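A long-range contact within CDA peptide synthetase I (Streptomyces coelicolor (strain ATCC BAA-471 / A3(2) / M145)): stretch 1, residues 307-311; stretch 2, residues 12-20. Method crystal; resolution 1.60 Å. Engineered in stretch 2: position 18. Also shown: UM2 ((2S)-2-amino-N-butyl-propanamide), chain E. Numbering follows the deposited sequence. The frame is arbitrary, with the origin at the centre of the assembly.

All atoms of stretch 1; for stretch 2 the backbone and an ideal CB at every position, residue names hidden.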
# COMPACT_ATOMS: atom_id res chain seq x y z
N GLY A 307 10.19 6.41 2.85
CA GLY A 307 10.82 5.98 1.61
C GLY A 307 9.97 4.94 0.91
O GLY A 307 8.76 4.86 1.13
N MET A 308 10.62 4.17 0.06
CA MET A 308 9.99 3.10 -0.69
C MET A 308 10.88 1.87 -0.60
O MET A 308 11.94 1.82 -1.23
CB MET A 308 9.77 3.53 -2.15
CG MET A 308 9.49 2.39 -3.12
SD MET A 308 8.18 1.29 -2.56
CE MET A 308 7.74 0.49 -4.10
N VAL A 309 10.47 0.90 0.21
CA VAL A 309 11.26 -0.33 0.40
C VAL A 309 10.40 -1.58 0.38
O VAL A 309 10.93 -2.68 0.52
CB VAL A 309 12.05 -0.31 1.73
CG1 VAL A 309 13.27 0.58 1.61
CG2 VAL A 309 11.16 0.14 2.88
N SER A 310 9.10 -1.43 0.19
CA SER A 310 8.19 -2.56 0.28
C SER A 310 8.50 -3.65 -0.74
O SER A 310 9.05 -3.41 -1.81
CB SER A 310 6.74 -2.09 0.12
OG SER A 310 6.58 -1.40 -1.10
N ASN A 311 8.13 -4.87 -0.36
CA ASN A 311 8.37 -6.07 -1.14
C ASN A 311 7.04 -6.78 -1.33
O ASN A 311 6.12 -6.60 -0.54
CB ASN A 311 9.39 -6.96 -0.44
CG ASN A 311 9.93 -8.08 -1.31
OD1 ASN A 311 9.95 -7.98 -2.54
ND2 ASN A 311 10.39 -9.14 -0.68
N UNK A 12 19.83 3.74 -4.41
CA UNK A 12 18.41 3.41 -4.34
C UNK A 12 18.20 2.13 -3.55
O UNK A 12 19.06 1.24 -3.56
CB UNK A 12 17.82 3.27 -5.74
N UNK A 13 17.06 2.03 -2.89
CA UNK A 13 16.65 0.76 -2.30
C UNK A 13 16.28 -0.19 -3.42
O UNK A 13 16.10 0.23 -4.56
CB UNK A 13 15.48 0.94 -1.33
N UNK A 14 16.14 -1.47 -3.10
CA UNK A 14 15.72 -2.45 -4.10
C UNK A 14 14.37 -2.08 -4.70
O UNK A 14 14.17 -2.15 -5.91
CB UNK A 14 15.65 -3.85 -3.48
N UNK A 15 13.44 -1.70 -3.84
CA UNK A 15 12.10 -1.32 -4.28
C UNK A 15 12.16 -0.10 -5.19
O UNK A 15 11.43 -0.01 -6.17
CB UNK A 15 11.20 -1.04 -3.08
N UNK A 16 13.03 0.84 -4.88
CA UNK A 16 13.17 2.03 -5.71
C UNK A 16 13.77 1.68 -7.07
O UNK A 16 13.34 2.21 -8.09
CB UNK A 16 14.04 3.07 -5.00
N UNK A 17 14.76 0.79 -7.08
CA UNK A 17 15.33 0.29 -8.33
C UNK A 17 14.24 -0.35 -9.19
O UNK A 17 14.21 -0.18 -10.41
CB UNK A 17 16.45 -0.72 -8.05
N UNK A 18 13.35 -1.09 -8.55
CA UNK A 18 12.25 -1.77 -9.24
C UNK A 18 11.31 -0.77 -9.92
O UNK A 18 10.96 -0.92 -11.09
CB UNK A 18 11.46 -2.64 -8.25
N UNK A 19 10.91 0.26 -9.17
CA UNK A 19 10.04 1.29 -9.71
C UNK A 19 10.75 2.05 -10.82
O UNK A 19 10.15 2.35 -11.85
CB UNK A 19 9.59 2.25 -8.61
N UNK A 20 12.03 2.35 -10.62
CA UNK A 20 12.78 3.08 -11.63
C UNK A 20 12.79 2.33 -12.96
O UNK A 20 12.50 2.91 -14.00
CB UNK A 20 14.21 3.33 -11.15
CCH UM2 E . 8.85 -3.88 -7.62
CCI UM2 E . 8.46 -2.66 -6.80
CCJ UM2 E . 7.29 -1.89 -7.41
CCK UM2 E . 5.93 -2.51 -7.06
NCL UM2 E . 5.40 -2.11 -5.76
CCM UM2 E . 4.12 -1.80 -5.59
OCN UM2 E . 3.40 -1.37 -6.48
CCO UM2 E . 3.55 -2.03 -4.22
CCP UM2 E . 3.03 -3.47 -4.12
NCQ UM2 E . 2.41 -1.12 -3.98

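Position 12 precedes the helix in an extended conformation (phi/psi -83/150°), and nothing of stretch 1 lies within 5.5 Å of its ideal CB, so many residues would fit. It is Leu12, which does not touch stretch 1.

Position 13 is also extended (-70/167°) and comes immediately before the helical turns, where the first amides lack backbone acceptors. Its CB points toward stretch 1, with the ideal CB 3.6 Å from Met308 O and 3.7 Å from Val309 CG1. A short side chain able both to accept from the helix and to donate to a carbonyl would suit, making serine or threonine likely; the nearby valine methyl favours an added methyl. The residue is Thr13. Its OG1 donates to Met308 O at 2.6 Å and accepts from the amide N of residue 16 at 3.0 Å, so one hydroxyl caps the helix and ties it to stretch 1. Thr13 CG2 packs 3.4 Å from Val309 CG1.

Position 14 begins the helix with its CB sideways and free of stretch 1; many residues would fit, small polar ones among them. It is Ser14.

At position 15 the ideal CB is wedged against backbone, 3.4 Å from Ser310 O, 3.5 Å from Met308 O and 3.5 Å from Val309 CA. Such close surroundings favour a methyl at most, so alanine or glycine. Ala15 places its methyl there, and CB also lies 3.8 Å from Met308 CG. A water accepts from Ala15 N (2.9 Å) and donates to Val309 O (3.1 Å), bridging the two backbones.

Position 16 points sideways, its ideal CB 4.5 Å from Met308 O. Several side chains with a CG could meet stretch 1 here. In Gln16, CG lies 3.5 Å from Met308 O, and the amide turns back to the helix start, where OE1 accepts from Thr13 N at 3.1 Å.

Position 17 is out of reach of stretch 1, which would accept polar or apolar residues alike; it is His17.

Position 18 points toward stretch 1 but has none of it within 5.5 Å. The end of the ligand's butyl chain, UM2 CCH, lies 3.0 Å from the ideal CB, so a short side chain, such as a thiol able to bond to it, would suit. The residue is the engineered Cys18, whose SG is bonded covalently to UM2 CCH at 1.8 Å.

Position 19 faces the tip of Met308, its ideal CB 5.2 Å from CE, so a medium apolar side chain suits. Val19 CG2 reaches to 3.8 Å from Met308 CE and 3.7 Å from UM2 CCJ.

Position 20 is out of reach, so stretch 1 does not restrict its size or polarity; it is Trp20.

Stretch 2 12-20: LTSAQHCVW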
# COMPACT_ATOMS: atom_id res chain seq x y z
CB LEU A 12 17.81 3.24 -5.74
CG LEU A 12 17.34 4.48 -6.49
CD1 LEU A 12 18.51 5.41 -6.77
CD2 LEU A 12 16.66 4.07 -7.78
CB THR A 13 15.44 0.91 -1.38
OG1 THR A 13 14.31 1.30 -2.17
CG2 THR A 13 15.70 1.97 -0.30
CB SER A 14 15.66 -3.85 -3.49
OG SER A 14 16.96 -4.33 -3.21
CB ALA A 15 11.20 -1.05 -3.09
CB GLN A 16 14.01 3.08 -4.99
CG GLN A 16 13.27 3.75 -3.86
CD GLN A 16 14.11 4.77 -3.11
OE1 GLN A 16 15.26 4.50 -2.77
NE2 GLN A 16 13.54 5.93 -2.85
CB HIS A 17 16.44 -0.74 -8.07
CG HIS A 17 17.79 -0.13 -7.83
ND1 HIS A 17 18.51 0.49 -8.83
CD2 HIS A 17 18.56 -0.07 -6.72
CE1 HIS A 17 19.66 0.92 -8.34
NE2 HIS A 17 19.71 0.59 -7.06
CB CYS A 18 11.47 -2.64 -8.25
SG CYS A 18 10.01 -3.48 -8.93
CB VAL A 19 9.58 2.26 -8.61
CG1 VAL A 19 8.81 3.44 -9.20
CG2 VAL A 19 8.71 1.53 -7.60
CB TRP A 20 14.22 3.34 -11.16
CG TRP A 20 14.95 4.26 -12.08
CD1 TRP A 20 14.91 5.62 -12.08
CD2 TRP A 20 15.82 3.88 -13.15
NE1 TRP A 20 15.70 6.12 -13.09
CE2 TRP A 20 16.28 5.07 -13.76
CE3 TRP A 20 16.27 2.66 -13.65
CZ2 TRP A 20 17.15 5.07 -14.84
CZ3 TRP A 20 17.14 2.66 -14.72
CH2 TRP A 20 17.57 3.85 -15.31
O HOH W 1 13.63 -2.21 -0.96
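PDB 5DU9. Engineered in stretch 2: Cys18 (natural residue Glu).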